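PDB 3VOV: glucokinase from Thermus thermophilus, which phosphorylates glucose and probably related hexoses with ATP, acting as a zinc-containing hexokinase of the ROK family. Local coordinates for residues T11-G16 and V29-E34; K21-K26 and G281-L286. All coordinates share one frame; numbering follows the deposited sequence.

Both contacts involve the beta hairpin formed by strands 12-18 and 27-30. Contact 1 joins the two strands at the end of the hairpin away from its connecting loop, while contact 2 uses that loop, residues 21-26, to meet the N-terminal part of the last helix region, 281-286. Their centres lie about 15 Å apart. Leu286 links them, its CD1 packing 3.8 Å from Ala14 O of the first strand. The Asp7-Lys12 sequence, DLGGTK, is consistent with the phosphate-1 motif of the actin-like ATPase superfamily, which would probably put contact 1 near the nucleotide cleft. Both contacts lie away from the zinc site of His159, Cys169, Cys171 and Cys176.

Contact 1: residues T11-G16 and V29-E34; sequences TKIAAG and VPTPKE
Three backbone hydrogen bonds zip the start of strand 12-18 to the end of strand 27-30. Ile13 and Val29 form an antiparallel hydrogen-bonded pair: Ile13 N donates to Val29 O over 2.8 Å, nearly along the C=O axis, and Val29 N returns to Ile13 O at 3.0 Å, in the carbonyl plane. Beyond the non-hydrogen-bonded pair Lys12-Pro30, Thr31 N reaches Thr11 O at 2.8 Å, a straight bond (173°) whose donor stands above the carbonyl plane.

Apolar packing is centred on Ile13. Its CB meets Val29 CG2 at 3.7 Å, the two side chains crossing obliquely on one sheet face, and its CD1 extends to Pro32 CD at 4.1 Å, roughly at a right angle. Lys12 points away, but its chain bends at chi2 (-70°), laying CD 3.4 Å from Val29 O.

Thr31 OG1, beside its own backbone N (chi1 -55°), tucks in 3.1 Å from Lys12 N without bonding to it; its hydrogen bond goes to Gly9 O.

Helix 36-54 packs on the Ile13 face through Ala42 and Leu43, with Pro32 also on Ala42, while Leu8 of the adjoining strand 3-8 touches Ile13 and Thr31.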
ATOM      1  N   THR B  11     -31.086   9.697 -18.880  1.00 31.79           N
ATOM      2  CA  THR B  11     -31.460  10.518 -20.039  1.00 32.33           C
ATOM      3  C   THR B  11     -32.601   9.872 -20.837  1.00 30.82           C
ATOM      4  O   THR B  11     -33.591  10.538 -21.175  1.00 31.18           O
ATOM      5  CB  THR B  11     -30.259  10.623 -21.005  1.00 32.68           C
ATOM      6  OG1 THR B  11     -29.098  11.015 -20.280  1.00 37.98           O
ATOM      7  CG2 THR B  11     -30.512  11.600 -22.181  1.00 34.98           C
ATOM      8  N   LYS B  12     -32.429   8.580 -21.144  1.00 28.18           N
ATOM      9  CA  LYS B  12     -33.291   7.824 -22.067  1.00 27.10           C
ATOM     10  C   LYS B  12     -33.794   6.495 -21.501  1.00 24.88           C
ATOM     11  O   LYS B  12     -33.121   5.830 -20.703  1.00 23.89           O
ATOM     12  CB  LYS B  12     -32.511   7.514 -23.349  1.00 27.29           C
ATOM     13  CG  LYS B  12     -32.072   8.773 -24.137  1.00 32.02           C
ATOM     14  CD  LYS B  12     -33.310   9.448 -24.756  1.00 37.17           C
ATOM     15  CE  LYS B  12     -32.980  10.604 -25.719  1.00 42.13           C
ATOM     16  NZ  LYS B  12     -31.661  10.393 -26.355  1.00 45.48           N
ATOM     17  N   ILE B  13     -34.980   6.105 -21.951  1.00 23.07           N
ATOM     18  CA  ILE B  13     -35.482   4.746 -21.775  1.00 21.46           C
ATOM     19  C   ILE B  13     -35.370   4.038 -23.132  1.00 21.76           C
ATOM     20  O   ILE B  13     -35.821   4.575 -24.146  1.00 20.36           O
ATOM     21  CB  ILE B  13     -36.986   4.783 -21.397  1.00 21.43           C
ATOM     22  CG1 ILE B  13     -37.140   5.385 -19.987  1.00 19.26           C
ATOM     23  CG2 ILE B  13     -37.633   3.395 -21.602  1.00 18.53           C
ATOM     24  CD1 ILE B  13     -38.525   5.759 -19.594  1.00 23.61           C
ATOM     25  N   ALA B  14     -34.777   2.836 -23.133  1.00 20.86           N
ATOM     26  CA  ALA B  14     -34.785   1.953 -24.288  1.00 20.66           C
ATOM     27  C   ALA B  14     -35.704   0.751 -24.075  1.00 20.46           C
ATOM     28  O   ALA B  14     -35.797   0.196 -22.952  1.00 19.10           O
ATOM     29  CB  ALA B  14     -33.357   1.494 -24.616  1.00 21.41           C
ATOM     30  N   ALA B  15     -36.390   0.339 -25.143  1.00 18.84           N
ATOM     31  CA  ALA B  15     -37.273  -0.794 -25.073  1.00 18.51           C
ATOM     32  C   ALA B  15     -37.152  -1.667 -26.330  1.00 19.54           C
ATOM     33  O   ALA B  15     -36.879  -1.143 -27.411  1.00 20.22           O
ATOM     34  CB  ALA B  15     -38.752  -0.308 -24.882  1.00 18.56           C
ATOM     35  N   GLY B  16     -37.344  -2.969 -26.202  1.00 18.77           N
ATOM     36  CA  GLY B  16     -37.440  -3.778 -27.412  1.00 19.83           C
ATOM     37  C   GLY B  16     -37.946  -5.140 -27.093  1.00 20.35           C
ATOM     38  O   GLY B  16     -37.681  -5.644 -25.998  1.00 19.63           O
ATOM     39  N   VAL B  29     -36.938   6.686 -25.948  1.00 27.76           N
ATOM     40  CA  VAL B  29     -37.732   7.823 -25.532  1.00 27.80           C
ATOM     41  C   VAL B  29     -37.007   8.523 -24.378  1.00 28.33           C
ATOM     42  O   VAL B  29     -36.188   7.921 -23.703  1.00 27.33           O
ATOM     43  CB  VAL B  29     -39.174   7.405 -25.095  1.00 27.59           C
ATOM     44  CG1 VAL B  29     -39.959   6.797 -26.303  1.00 28.57           C
ATOM     45  CG2 VAL B  29     -39.155   6.393 -23.965  1.00 27.44           C
ATOM     46  N   PRO B  30     -37.296   9.812 -24.159  1.00 29.14           N
ATOM     47  CA  PRO B  30     -36.626  10.506 -23.034  1.00 29.01           C
ATOM     48  C   PRO B  30     -37.108   9.976 -21.669  1.00 29.13           C
ATOM     49  O   PRO B  30     -38.267   9.570 -21.544  1.00 27.85           O
ATOM     50  CB  PRO B  30     -37.037  11.984 -23.238  1.00 29.74           C
ATOM     51  CG  PRO B  30     -37.454  12.060 -24.741  1.00 29.83           C
ATOM     52  CD  PRO B  30     -38.174  10.725 -24.927  1.00 28.90           C
ATOM     53  N   THR B  31     -36.239   9.990 -20.658  1.00 28.63           N
ATOM     54  CA  THR B  31     -36.681   9.609 -19.315  1.00 29.17           C
ATOM     55  C   THR B  31     -37.361  10.809 -18.637  1.00 29.48           C
ATOM     56  O   THR B  31     -36.734  11.846 -18.497  1.00 30.09           O
ATOM     57  CB  THR B  31     -35.490   9.164 -18.445  1.00 28.86           C
ATOM     58  OG1 THR B  31     -34.770   8.115 -19.106  1.00 27.33           O
ATOM     59  CG2 THR B  31     -35.959   8.717 -17.068  1.00 29.08           C
ATOM     60  N   PRO B  32     -38.637  10.685 -18.213  1.00 30.07           N
ATOM     61  CA  PRO B  32     -39.313  11.843 -17.584  1.00 30.64           C
ATOM     62  C   PRO B  32     -38.609  12.458 -16.385  1.00 31.18           C
ATOM     63  O   PRO B  32     -37.863  11.774 -15.702  1.00 31.36           O
ATOM     64  CB  PRO B  32     -40.665  11.277 -17.168  1.00 29.55           C
ATOM     65  CG  PRO B  32     -40.916  10.196 -18.176  1.00 30.02           C
ATOM     66  CD  PRO B  32     -39.578   9.563 -18.417  1.00 30.59           C
ATOM     67  N   LYS B  33     -38.849  13.753 -16.153  1.00 32.04           N
ATOM     68  CA  LYS B  33     -38.336  14.454 -14.964  1.00 32.63           C
ATOM     69  C   LYS B  33     -39.383  14.534 -13.862  1.00 32.12           C
ATOM     70  O   LYS B  33     -39.091  14.897 -12.727  1.00 31.96           O
ATOM     71  CB  LYS B  33     -37.950  15.882 -15.330  1.00 33.78           C
ATOM     72  CG  LYS B  33     -36.448  16.089 -15.487  1.00 35.73           C
ATOM     73  CD  LYS B  33     -36.093  16.274 -16.885  1.00 38.50           C
ATOM     74  CE  LYS B  33     -34.616  16.456 -16.977  1.00 39.37           C
ATOM     75  NZ  LYS B  33     -34.224  15.630 -18.140  1.00 41.15           N
ATOM     76  N   GLU B  34     -40.594  14.157 -14.217  1.00 31.64           N
ATOM     77  CA  GLU B  34     -41.745  14.404 -13.393  1.00 32.49           C
ATOM     78  C   GLU B  34     -41.968  13.362 -12.306  1.00 32.72           C
ATOM     79  O   GLU B  34     -43.002  13.403 -11.630  1.00 33.35           O
ATOM     80  CB  GLU B  34     -42.971  14.530 -14.285  1.00 33.87           C
ATOM     81  CG  GLU B  34     -42.891  15.736 -15.219  1.00 36.18           C
ATOM     82  CD  GLU B  34     -42.431  15.387 -16.617  1.00 42.92           C
ATOM     83  OE1 GLU B  34     -41.920  14.265 -16.862  1.00 42.72           O
ATOM     84  OE2 GLU B  34     -42.586  16.257 -17.495  1.00 44.92           O
TER

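Contact 2: residues K21-K26 and G281-L286; sequences KRLLSK and GAEAGL
Lys26 reaches from the hairpin loop to Glu283 of segment 281-286. Its CG stands anti to the backbone N (chi1 -175°), and the chain is extended from there, so CB and CG carry it straight across toward Glu283. CD is the first atom to meet the carboxylate, lying 3.1 Å from Glu283 OE1. CE follows alongside the same oxygen and passes Leu286 CD2 at 4.3 Å. At the tip, NZ forms a salt bridge with Glu283 OE1 at 3.0 Å, using the anti lone pair, the one turned away from OE2. The anti side of OE1 faces CG, which fits NZ lying 3.2 Å from Glu283 CG; the two chains cross obliquely.

Leu23 comes to Glu283 in a different manner, tip to tip: its CD1 is 3.4 Å from OE1. The same methyl touches Leu286 CD2 at 3.9 Å, and the two leucines cross obliquely. Leu286, its CG anti to the backbone N (chi1 178°), is buried and also packs on Ala14 of strand 12-18.

The contact thus ties the 19-26 connection of the hairpin to the N-terminal part of the last helix region. Around Glu283 OE1 stand the Lys26 ammonium, the CD and CE methylenes of the same chain and the Leu23 CD1 methyl; among these, NZ alone is a hydrogen-bond donor. The carboxylate charge is probably offset in part by Lys26, which would favour the ionised form. Lys26 is exposed in the assembly, so solvent would be expected to screen the pair, and the leucine pair supplies most of the apolar part.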
ATOM      1  N   LYS B  21     -32.365 -14.180 -28.873  1.00 22.43           N
ATOM      2  CA  LYS B  21     -31.087 -13.911 -29.575  1.00 23.22           C
ATOM      3  C   LYS B  21     -31.022 -12.505 -30.128  1.00 21.51           C
ATOM      4  O   LYS B  21     -29.966 -11.917 -30.123  1.00 23.06           O
ATOM      5  CB  LYS B  21     -30.850 -14.907 -30.745  1.00 23.37           C
ATOM      6  CG  LYS B  21     -30.427 -16.348 -30.318  1.00 30.99           C
ATOM      7  CD  LYS B  21     -29.274 -16.332 -29.251  1.00 37.93           C
ATOM      8  CE  LYS B  21     -28.385 -17.602 -29.231  1.00 41.93           C
ATOM      9  NZ  LYS B  21     -27.448 -17.525 -28.025  1.00 44.02           N
ATOM     10  N   ARG B  22     -32.139 -11.983 -30.627  1.00 20.19           N
ATOM     11  CA  ARG B  22     -32.168 -10.693 -31.322  1.00 19.21           C
ATOM     12  C   ARG B  22     -33.288  -9.828 -30.867  1.00 19.01           C
ATOM     13  O   ARG B  22     -34.352 -10.326 -30.486  1.00 18.40           O
ATOM     14  CB  ARG B  22     -32.337 -10.862 -32.863  1.00 18.31           C
ATOM     15  CG  ARG B  22     -31.184 -11.575 -33.534  1.00 19.47           C
ATOM     16  CD  ARG B  22     -31.345 -11.555 -35.050  1.00 22.58           C
ATOM     17  NE  ARG B  22     -30.143 -12.050 -35.686  1.00 23.18           N
ATOM     18  CZ  ARG B  22     -29.875 -13.329 -35.889  1.00 22.68           C
ATOM     19  NH1 ARG B  22     -30.754 -14.259 -35.528  1.00 22.92           N
ATOM     20  NH2 ARG B  22     -28.747 -13.666 -36.516  1.00 26.65           N
ATOM     21  N   LEU B  23     -33.051  -8.514 -30.918  1.00 19.79           N
ATOM     22  CA  LEU B  23     -34.144  -7.567 -30.763  1.00 21.32           C
ATOM     23  C   LEU B  23     -35.070  -7.657 -31.985  1.00 23.24           C
ATOM     24  O   LEU B  23     -34.575  -7.732 -33.109  1.00 23.36           O
ATOM     25  CB  LEU B  23     -33.578  -6.162 -30.669  1.00 20.54           C
ATOM     26  CG  LEU B  23     -32.802  -5.840 -29.357  1.00 23.21           C
ATOM     27  CD1 LEU B  23     -32.117  -4.439 -29.411  1.00 24.94           C
ATOM     28  CD2 LEU B  23     -33.752  -5.987 -28.166  1.00 19.97           C
ATOM     29  N   LEU B  24     -36.391  -7.635 -31.775  1.00 24.20           N
ATOM     30  CA  LEU B  24     -37.328  -7.526 -32.907  1.00 26.09           C
ATOM     31  C   LEU B  24     -37.814  -6.116 -33.115  1.00 27.05           C
ATOM     32  O   LEU B  24     -38.467  -5.841 -34.127  1.00 28.76           O
ATOM     33  CB  LEU B  24     -38.517  -8.501 -32.795  1.00 25.43           C
ATOM     34  CG  LEU B  24     -38.115  -9.959 -32.531  1.00 27.53           C
ATOM     35  CD1 LEU B  24     -39.323 -10.873 -32.300  1.00 28.15           C
ATOM     36  CD2 LEU B  24     -37.217 -10.520 -33.615  1.00 27.90           C
ATOM     37  N   SER B  25     -37.507  -5.229 -32.159  1.00 26.47           N
ATOM     38  CA  SER B  25     -37.819  -3.816 -32.222  1.00 26.04           C
ATOM     39  C   SER B  25     -36.884  -3.049 -31.312  1.00 26.08           C
ATOM     40  O   SER B  25     -36.223  -3.636 -30.452  1.00 24.70           O
ATOM     41  CB  SER B  25     -39.293  -3.524 -31.839  1.00 26.07           C
ATOM     42  OG  SER B  25     -39.633  -4.010 -30.535  1.00 25.84           O
ATOM     43  N   LYS B  26     -36.811  -1.738 -31.516  1.00 26.66           N
ATOM     44  CA  LYS B  26     -36.019  -0.866 -30.656  1.00 27.55           C
ATOM     45  C   LYS B  26     -36.581   0.558 -30.557  1.00 28.28           C
ATOM     46  O   LYS B  26     -36.600   1.291 -31.542  1.00 28.38           O
ATOM     47  CB  LYS B  26     -34.547  -0.808 -31.081  1.00 28.17           C
ATOM     48  CG  LYS B  26     -33.753   0.001 -30.083  1.00 30.54           C
ATOM     49  CD  LYS B  26     -32.277  -0.225 -30.122  1.00 35.24           C
ATOM     50  CE  LYS B  26     -31.598   0.688 -29.099  1.00 34.05           C
ATOM     51  NZ  LYS B  26     -30.153   0.744 -29.391  1.00 38.13           N
ATOM     52  N   GLY B 281     -21.480  -2.733 -26.884  1.00 26.44           N
ATOM     53  CA  GLY B 281     -21.645  -1.291 -26.807  1.00 28.81           C
ATOM     54  C   GLY B 281     -22.893  -0.837 -26.048  1.00 29.80           C
ATOM     55  O   GLY B 281     -23.238  -1.369 -24.978  1.00 30.09           O
ATOM     56  N   ALA B 282     -23.593   0.124 -26.642  1.00 30.27           N
ATOM     57  CA  ALA B 282     -24.688   0.873 -25.973  1.00 30.39           C
ATOM     58  C   ALA B 282     -25.960   0.042 -25.757  1.00 29.68           C
ATOM     59  O   ALA B 282     -26.844   0.402 -24.976  1.00 30.55           O
ATOM     60  CB  ALA B 282     -25.034   2.184 -26.775  1.00 30.30           C
ATOM     61  N   GLU B 283     -26.043  -1.086 -26.427  1.00 27.94           N
ATOM     62  CA  GLU B 283     -27.240  -1.891 -26.325  1.00 26.11           C
ATOM     63  C   GLU B 283     -27.123  -2.989 -25.311  1.00 23.10           C
ATOM     64  O   GLU B 283     -28.097  -3.716 -25.093  1.00 21.62           O
ATOM     65  CB  GLU B 283     -27.522  -2.572 -27.660  1.00 26.51           C
ATOM     66  CG  GLU B 283     -28.413  -1.794 -28.518  1.00 35.20           C
ATOM     67  CD  GLU B 283     -28.928  -2.608 -29.668  1.00 40.89           C
ATOM     68  OE1 GLU B 283     -29.812  -2.076 -30.357  1.00 45.57           O
ATOM     69  OE2 GLU B 283     -28.446  -3.755 -29.880  1.00 43.42           O
ATOM     70  N   ALA B 284     -25.948  -3.163 -24.728  1.00 21.02           N
ATOM     71  CA  ALA B 284     -25.725  -4.307 -23.813  1.00 19.70           C
ATOM     72  C   ALA B 284     -26.768  -4.283 -22.699  1.00 18.78           C
ATOM     73  O   ALA B 284     -27.303  -5.306 -22.326  1.00 19.20           O
ATOM     74  CB  ALA B 284     -24.297  -4.265 -23.200  1.00 20.62           C
ATOM     75  N   GLY B 285     -27.084  -3.109 -22.176  1.00 17.60           N
ATOM     76  CA  GLY B 285     -28.018  -3.056 -21.028  1.00 17.17           C
ATOM     77  C   GLY B 285     -29.437  -3.510 -21.410  1.00 16.72           C
ATOM     78  O   GLY B 285     -30.079  -4.228 -20.646  1.00 15.56           O
ATOM     79  N   LEU B 286     -29.932  -3.040 -22.572  1.00 17.05           N
ATOM     80  CA  LEU B 286     -31.236  -3.448 -23.104  1.00 17.05           C
ATOM     81  C   LEU B 286     -31.244  -4.944 -23.362  1.00 16.98           C
ATOM     82  O   LEU B 286     -32.173  -5.642 -22.930  1.00 18.01           O
ATOM     83  CB  LEU B 286     -31.604  -2.666 -24.400  1.00 17.18           C
ATOM     84  CG  LEU B 286     -32.935  -3.067 -25.058  1.00 18.58           C
ATOM     85  CD1 LEU B 286     -34.079  -2.959 -24.106  1.00 17.10           C
ATOM     86  CD2 LEU B 286     -33.252  -2.255 -26.362  1.00 18.94           C
TER